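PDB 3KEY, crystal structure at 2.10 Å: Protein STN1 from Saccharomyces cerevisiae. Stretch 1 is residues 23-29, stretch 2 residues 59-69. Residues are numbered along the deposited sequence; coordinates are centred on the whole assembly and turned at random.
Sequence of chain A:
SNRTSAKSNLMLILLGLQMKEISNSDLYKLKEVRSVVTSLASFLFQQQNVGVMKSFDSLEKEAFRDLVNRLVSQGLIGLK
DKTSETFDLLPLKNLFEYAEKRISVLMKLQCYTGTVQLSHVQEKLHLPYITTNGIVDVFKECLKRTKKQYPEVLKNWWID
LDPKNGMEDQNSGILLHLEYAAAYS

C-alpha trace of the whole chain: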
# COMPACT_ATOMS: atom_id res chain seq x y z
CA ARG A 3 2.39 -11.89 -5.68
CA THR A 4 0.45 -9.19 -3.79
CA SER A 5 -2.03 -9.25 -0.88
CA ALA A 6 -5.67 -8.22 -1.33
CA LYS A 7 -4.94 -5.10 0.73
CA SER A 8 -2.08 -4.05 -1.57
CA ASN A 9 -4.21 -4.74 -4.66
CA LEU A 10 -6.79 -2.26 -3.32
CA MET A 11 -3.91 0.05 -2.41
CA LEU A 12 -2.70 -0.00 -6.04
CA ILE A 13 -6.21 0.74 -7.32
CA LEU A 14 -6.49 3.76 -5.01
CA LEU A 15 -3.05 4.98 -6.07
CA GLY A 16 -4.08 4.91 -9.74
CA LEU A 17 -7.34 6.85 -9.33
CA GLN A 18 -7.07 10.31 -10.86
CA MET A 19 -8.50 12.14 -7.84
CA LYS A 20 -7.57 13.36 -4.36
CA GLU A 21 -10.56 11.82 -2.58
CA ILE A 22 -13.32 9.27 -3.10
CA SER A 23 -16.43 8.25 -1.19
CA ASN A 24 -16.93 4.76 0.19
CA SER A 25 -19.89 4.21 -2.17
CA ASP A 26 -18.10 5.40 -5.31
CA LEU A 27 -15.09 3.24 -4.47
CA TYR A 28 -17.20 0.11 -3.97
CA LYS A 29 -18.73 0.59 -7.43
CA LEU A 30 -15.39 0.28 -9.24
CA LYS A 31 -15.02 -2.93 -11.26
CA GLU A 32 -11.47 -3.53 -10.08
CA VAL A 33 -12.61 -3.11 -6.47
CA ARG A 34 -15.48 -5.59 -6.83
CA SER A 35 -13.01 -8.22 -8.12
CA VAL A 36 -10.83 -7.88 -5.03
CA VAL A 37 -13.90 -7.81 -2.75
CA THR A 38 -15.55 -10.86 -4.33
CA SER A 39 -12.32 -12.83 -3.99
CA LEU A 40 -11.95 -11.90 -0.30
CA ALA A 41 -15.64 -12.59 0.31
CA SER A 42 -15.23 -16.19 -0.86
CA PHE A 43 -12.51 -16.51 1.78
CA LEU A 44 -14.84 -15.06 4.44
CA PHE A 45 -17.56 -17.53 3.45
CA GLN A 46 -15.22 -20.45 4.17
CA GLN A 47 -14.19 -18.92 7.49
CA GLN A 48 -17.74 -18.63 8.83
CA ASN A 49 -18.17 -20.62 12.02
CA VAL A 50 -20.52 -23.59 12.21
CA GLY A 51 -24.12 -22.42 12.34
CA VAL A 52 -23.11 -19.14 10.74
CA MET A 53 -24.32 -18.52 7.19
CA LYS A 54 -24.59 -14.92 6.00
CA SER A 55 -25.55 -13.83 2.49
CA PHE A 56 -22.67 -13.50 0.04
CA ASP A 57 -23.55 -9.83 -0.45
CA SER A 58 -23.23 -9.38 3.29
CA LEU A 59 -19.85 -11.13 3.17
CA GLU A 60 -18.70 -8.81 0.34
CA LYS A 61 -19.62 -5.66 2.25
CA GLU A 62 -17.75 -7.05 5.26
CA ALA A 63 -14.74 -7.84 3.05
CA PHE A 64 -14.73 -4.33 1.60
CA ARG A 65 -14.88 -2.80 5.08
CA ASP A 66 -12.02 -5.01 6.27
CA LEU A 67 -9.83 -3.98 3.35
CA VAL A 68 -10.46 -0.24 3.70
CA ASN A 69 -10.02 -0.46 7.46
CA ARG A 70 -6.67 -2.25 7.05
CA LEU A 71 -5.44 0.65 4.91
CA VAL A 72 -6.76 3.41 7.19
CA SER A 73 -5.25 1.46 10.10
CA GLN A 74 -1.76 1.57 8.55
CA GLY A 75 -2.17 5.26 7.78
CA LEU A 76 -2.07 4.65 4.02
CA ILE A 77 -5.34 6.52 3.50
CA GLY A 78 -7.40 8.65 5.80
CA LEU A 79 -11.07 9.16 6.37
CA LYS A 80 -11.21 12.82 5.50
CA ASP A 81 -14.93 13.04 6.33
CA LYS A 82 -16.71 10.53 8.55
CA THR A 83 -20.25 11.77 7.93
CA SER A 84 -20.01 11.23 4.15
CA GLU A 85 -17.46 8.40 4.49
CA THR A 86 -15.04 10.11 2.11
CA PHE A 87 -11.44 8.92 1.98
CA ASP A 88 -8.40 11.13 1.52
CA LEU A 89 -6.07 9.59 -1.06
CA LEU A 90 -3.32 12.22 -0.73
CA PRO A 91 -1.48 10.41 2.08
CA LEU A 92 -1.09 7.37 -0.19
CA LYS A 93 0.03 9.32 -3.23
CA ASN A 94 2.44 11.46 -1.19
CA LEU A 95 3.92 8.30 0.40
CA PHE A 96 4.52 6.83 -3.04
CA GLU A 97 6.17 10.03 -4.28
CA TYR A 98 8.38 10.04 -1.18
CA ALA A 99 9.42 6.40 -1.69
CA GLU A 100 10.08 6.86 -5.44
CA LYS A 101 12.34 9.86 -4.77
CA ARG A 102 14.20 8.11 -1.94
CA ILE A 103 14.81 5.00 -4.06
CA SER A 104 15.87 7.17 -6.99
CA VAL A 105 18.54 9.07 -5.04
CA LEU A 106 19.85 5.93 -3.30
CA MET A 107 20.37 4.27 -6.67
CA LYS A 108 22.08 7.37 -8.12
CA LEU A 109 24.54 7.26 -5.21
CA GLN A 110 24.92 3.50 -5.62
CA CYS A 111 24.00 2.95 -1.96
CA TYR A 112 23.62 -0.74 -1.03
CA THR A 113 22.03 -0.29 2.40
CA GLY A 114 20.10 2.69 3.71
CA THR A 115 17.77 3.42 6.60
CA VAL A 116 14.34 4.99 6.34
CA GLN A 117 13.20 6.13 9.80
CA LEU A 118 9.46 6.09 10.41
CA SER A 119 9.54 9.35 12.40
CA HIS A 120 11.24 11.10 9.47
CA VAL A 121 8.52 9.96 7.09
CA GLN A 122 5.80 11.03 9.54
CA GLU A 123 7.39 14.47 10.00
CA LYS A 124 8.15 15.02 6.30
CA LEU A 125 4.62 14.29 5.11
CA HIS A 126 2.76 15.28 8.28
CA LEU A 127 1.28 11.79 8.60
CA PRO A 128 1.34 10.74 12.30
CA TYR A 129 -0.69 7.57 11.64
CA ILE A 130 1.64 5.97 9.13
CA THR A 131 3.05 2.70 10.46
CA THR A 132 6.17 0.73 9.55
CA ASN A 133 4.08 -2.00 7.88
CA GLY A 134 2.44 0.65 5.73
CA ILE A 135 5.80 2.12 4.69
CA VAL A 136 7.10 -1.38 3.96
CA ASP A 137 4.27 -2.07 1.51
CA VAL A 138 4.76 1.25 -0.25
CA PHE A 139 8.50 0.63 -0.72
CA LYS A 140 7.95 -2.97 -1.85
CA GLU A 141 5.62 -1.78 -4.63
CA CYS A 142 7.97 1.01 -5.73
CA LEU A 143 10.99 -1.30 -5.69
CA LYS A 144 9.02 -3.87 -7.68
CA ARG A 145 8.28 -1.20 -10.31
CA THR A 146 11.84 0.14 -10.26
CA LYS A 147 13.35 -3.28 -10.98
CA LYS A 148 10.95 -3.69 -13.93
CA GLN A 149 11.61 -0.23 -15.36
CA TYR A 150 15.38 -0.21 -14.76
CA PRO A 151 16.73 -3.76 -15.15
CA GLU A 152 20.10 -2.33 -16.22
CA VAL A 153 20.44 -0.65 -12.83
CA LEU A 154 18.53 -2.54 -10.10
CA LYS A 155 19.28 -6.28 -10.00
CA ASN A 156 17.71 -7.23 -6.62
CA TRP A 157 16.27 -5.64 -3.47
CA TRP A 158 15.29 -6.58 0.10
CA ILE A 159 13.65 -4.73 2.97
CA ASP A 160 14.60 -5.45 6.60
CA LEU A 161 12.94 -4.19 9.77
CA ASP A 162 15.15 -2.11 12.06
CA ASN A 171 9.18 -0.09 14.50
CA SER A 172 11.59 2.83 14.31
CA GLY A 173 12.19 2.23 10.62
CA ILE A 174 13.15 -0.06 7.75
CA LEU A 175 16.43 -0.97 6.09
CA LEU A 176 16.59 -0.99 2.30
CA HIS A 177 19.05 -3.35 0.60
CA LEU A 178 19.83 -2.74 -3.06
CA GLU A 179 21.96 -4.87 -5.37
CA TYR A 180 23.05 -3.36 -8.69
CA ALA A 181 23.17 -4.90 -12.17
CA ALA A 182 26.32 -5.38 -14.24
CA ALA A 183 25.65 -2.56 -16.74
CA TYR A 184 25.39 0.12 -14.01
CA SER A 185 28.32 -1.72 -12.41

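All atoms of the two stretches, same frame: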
# COMPACT_ATOMS: atom_id res chain seq x y z
N SER A 23 -15.51 8.72 -2.21
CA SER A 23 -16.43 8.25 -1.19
C SER A 23 -16.45 6.73 -1.18
O SER A 23 -16.14 6.08 -2.18
CB SER A 23 -17.84 8.78 -1.46
OG SER A 23 -18.37 8.21 -2.65
N ASN A 24 -16.83 6.19 -0.03
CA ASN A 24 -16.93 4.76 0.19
C ASN A 24 -17.83 4.11 -0.87
O ASN A 24 -17.51 3.04 -1.40
CB ASN A 24 -17.50 4.53 1.59
CG ASN A 24 -17.30 3.12 2.10
OD1 ASN A 24 -16.18 2.66 2.29
ND2 ASN A 24 -18.41 2.43 2.33
N SER A 25 -18.95 4.76 -1.19
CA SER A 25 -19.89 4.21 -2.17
C SER A 25 -19.36 4.26 -3.60
O SER A 25 -19.59 3.33 -4.37
CB SER A 25 -21.25 4.93 -2.08
OG SER A 25 -21.14 6.31 -2.39
N ASP A 26 -18.65 5.32 -3.96
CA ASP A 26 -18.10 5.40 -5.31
C ASP A 26 -16.98 4.39 -5.48
O ASP A 26 -16.82 3.80 -6.56
CB ASP A 26 -17.57 6.80 -5.62
CG ASP A 26 -18.68 7.80 -5.87
OD1 ASP A 26 -19.84 7.38 -6.10
OD2 ASP A 26 -18.41 9.02 -5.85
N LEU A 27 -16.21 4.18 -4.42
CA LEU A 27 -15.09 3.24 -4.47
C LEU A 27 -15.58 1.81 -4.67
O LEU A 27 -15.04 1.06 -5.48
CB LEU A 27 -14.27 3.33 -3.18
CG LEU A 27 -13.07 2.39 -3.08
CD1 LEU A 27 -12.09 2.69 -4.20
CD2 LEU A 27 -12.39 2.56 -1.71
N TYR A 28 -16.62 1.45 -3.92
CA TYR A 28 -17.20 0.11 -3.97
C TYR A 28 -17.81 -0.22 -5.33
O TYR A 28 -17.97 -1.40 -5.66
CB TYR A 28 -18.26 -0.01 -2.88
CG TYR A 28 -18.78 -1.41 -2.67
CD1 TYR A 28 -19.96 -1.84 -3.29
CD2 TYR A 28 -18.12 -2.30 -1.83
CE1 TYR A 28 -20.47 -3.13 -3.05
CE2 TYR A 28 -18.62 -3.58 -1.59
CZ TYR A 28 -19.79 -3.98 -2.20
OH TYR A 28 -20.30 -5.23 -1.92
N LYS A 29 -18.14 0.80 -6.11
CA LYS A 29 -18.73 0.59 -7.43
C LYS A 29 -17.71 0.32 -8.54
O LYS A 29 -18.08 -0.07 -9.65
CB LYS A 29 -19.58 1.81 -7.83
CG LYS A 29 -20.81 2.03 -6.96
CD LYS A 29 -21.58 3.27 -7.40
CE LYS A 29 -22.77 3.52 -6.49
NZ LYS A 29 -23.48 4.79 -6.84
N LEU A 59 -21.26 -10.78 3.03
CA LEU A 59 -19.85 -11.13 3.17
C LEU A 59 -18.96 -10.18 2.36
O LEU A 59 -17.85 -9.86 2.79
CB LEU A 59 -19.61 -12.58 2.73
CG LEU A 59 -20.26 -13.63 3.65
CD1 LEU A 59 -20.18 -15.02 3.03
CD2 LEU A 59 -19.55 -13.60 4.99
N GLU A 60 -19.45 -9.74 1.20
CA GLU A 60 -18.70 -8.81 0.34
C GLU A 60 -18.57 -7.44 1.00
O GLU A 60 -17.50 -6.82 0.97
CB GLU A 60 -19.39 -8.65 -1.02
CG GLU A 60 -19.33 -9.88 -1.92
CD GLU A 60 -20.02 -9.66 -3.25
OE1 GLU A 60 -21.19 -9.24 -3.24
OE2 GLU A 60 -19.40 -9.90 -4.31
N LYS A 61 -19.66 -6.95 1.58
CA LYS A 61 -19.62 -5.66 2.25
C LYS A 61 -18.70 -5.72 3.46
O LYS A 61 -18.02 -4.74 3.77
CB LYS A 61 -21.04 -5.24 2.62
CG LYS A 61 -21.84 -4.85 1.39
CD LYS A 61 -23.30 -4.56 1.67
CE LYS A 61 -24.00 -4.11 0.39
NZ LYS A 61 -25.45 -3.83 0.60
N GLU A 62 -18.64 -6.88 4.11
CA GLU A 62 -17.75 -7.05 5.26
C GLU A 62 -16.29 -7.13 4.78
O GLU A 62 -15.38 -6.64 5.45
CB GLU A 62 -18.13 -8.33 6.01
CG GLU A 62 -17.15 -8.72 7.11
CD GLU A 62 -17.63 -9.93 7.92
OE1 GLU A 62 -16.82 -10.46 8.71
OE2 GLU A 62 -18.81 -10.33 7.78
N ALA A 63 -16.08 -7.73 3.61
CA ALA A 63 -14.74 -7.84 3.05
C ALA A 63 -14.21 -6.46 2.68
O ALA A 63 -13.06 -6.13 2.95
CB ALA A 63 -14.75 -8.75 1.80
N PHE A 64 -15.07 -5.68 2.03
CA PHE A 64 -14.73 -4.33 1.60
C PHE A 64 -14.36 -3.46 2.80
O PHE A 64 -13.39 -2.71 2.75
CB PHE A 64 -15.91 -3.73 0.85
CG PHE A 64 -15.71 -2.30 0.45
CD1 PHE A 64 -14.72 -1.94 -0.45
CD2 PHE A 64 -16.54 -1.30 0.96
CE1 PHE A 64 -14.55 -0.62 -0.84
CE2 PHE A 64 -16.38 0.03 0.57
CZ PHE A 64 -15.38 0.37 -0.33
N ARG A 65 -15.14 -3.57 3.87
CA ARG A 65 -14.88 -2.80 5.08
C ARG A 65 -13.56 -3.21 5.71
O ARG A 65 -12.82 -2.37 6.21
CB ARG A 65 -16.01 -3.00 6.08
CG ARG A 65 -15.78 -2.33 7.43
CD ARG A 65 -16.11 -3.29 8.57
NE ARG A 65 -17.46 -3.85 8.43
CZ ARG A 65 -17.87 -4.99 8.98
NH1 ARG A 65 -17.03 -5.71 9.73
NH2 ARG A 65 -19.11 -5.42 8.78
N ASP A 66 -13.27 -4.51 5.69
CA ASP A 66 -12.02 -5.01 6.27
C ASP A 66 -10.83 -4.46 5.50
O ASP A 66 -9.84 -4.02 6.10
CB ASP A 66 -11.98 -6.55 6.26
CG ASP A 66 -12.96 -7.17 7.25
OD1 ASP A 66 -13.05 -8.42 7.29
OD2 ASP A 66 -13.63 -6.42 7.99
N LEU A 67 -10.91 -4.49 4.18
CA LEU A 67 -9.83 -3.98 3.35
C LEU A 67 -9.59 -2.48 3.57
O LEU A 67 -8.45 -2.07 3.81
CB LEU A 67 -10.12 -4.24 1.87
CG LEU A 67 -10.10 -5.72 1.48
CD1 LEU A 67 -10.58 -5.88 0.05
CD2 LEU A 67 -8.68 -6.29 1.66
N VAL A 68 -10.64 -1.67 3.50
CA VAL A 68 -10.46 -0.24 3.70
C VAL A 68 -9.93 0.04 5.10
O VAL A 68 -9.05 0.88 5.27
CB VAL A 68 -11.76 0.58 3.49
CG1 VAL A 68 -12.22 0.46 2.05
CG2 VAL A 68 -12.84 0.10 4.45
N ASN A 69 -10.47 -0.67 6.09
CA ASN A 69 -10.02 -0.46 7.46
C ASN A 69 -8.55 -0.84 7.65
O ASN A 69 -7.86 -0.21 8.44
CB ASN A 69 -10.90 -1.23 8.45
CG ASN A 69 -12.32 -0.65 8.56
OD1 ASN A 69 -12.61 0.43 8.02
ND2 ASN A 69 -13.20 -1.34 9.28

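The contact sets a short helix that begins at Asn-24 across the longer helix that runs through all of stretch 2. Their N-to-C directions differ by 112°. The axes come no closer than 11.9 Å, which leaves the joining to side chains. No hydrogen bond crosses the interface. Some 336 Å² is buried, both sides summed, and most of it belongs to two aromatic residues, Tyr-28 and Phe-64.

Reading along stretch 2, Leu-59 is buried but out of reach of the other helix. The contact begins at Glu-60, whose CA-to-CB bond points toward stretch 1. Its CB lies 3.7 Å from Tyr-28 OH, so the aliphatic base of an acidic residue serves as packing surface, while its OE2 is hydrogen-bonded elsewhere in the structure. Lys-61 follows the same rule at the exposed margin: its CG sits 3.7 Å from Tyr-28 OH, and the methylenes of its extended chain carry NZ away to a partner just outside one of the stretches. Beside these two aliphatic stretches, Tyr-28 OH is buried by the contact and has no polar partner in the model.

Glu-62 and Ala-63 make no contact, and one helical turn after Glu-60 comes the centre of the joint, Phe-64. Its CA-to-CB bond points toward stretch 1, and with chi1 in t the ring reaches the short helix. Tyr-28, also t, presents its edge to one face of that ring, the centroids 4.8 Å apart and the planes at 72°. Tyr-28 CD2 comes within 3.3 Å of Phe-64 CG, and Tyr-28 CB stands 4.1 Å from the centroid of the Phe-64 ring, over the face, in a CH-pi contact. A flat ring suits this place because it offers a face to Tyr-28 and still has an edge to spare: Leu-27 CD2 packs at that edge, 3.9 Å from Phe-64 CE1. Asn-24 OD1 approaches Phe-64 CE2 to 3.1 Å, brought near by a side chain that starts out sideways.

Arg-65, Asp-66 and Leu-67 take no part, and Val-68, a turn beyond Phe-64, closes the contact. Its CG1 lies 4.3 Å from Leu-27 CD2, a loose apolar touch between buried branched side chains.

Stretch 1 is itself braced: Ser-23 caps its helix, with OG accepting from Asp-26 N at 3.2 Å. The rule to draw is spacing: Glu-60, Phe-64 and Val-68 recur every four residues, lining one helix face with an aromatic at its middle.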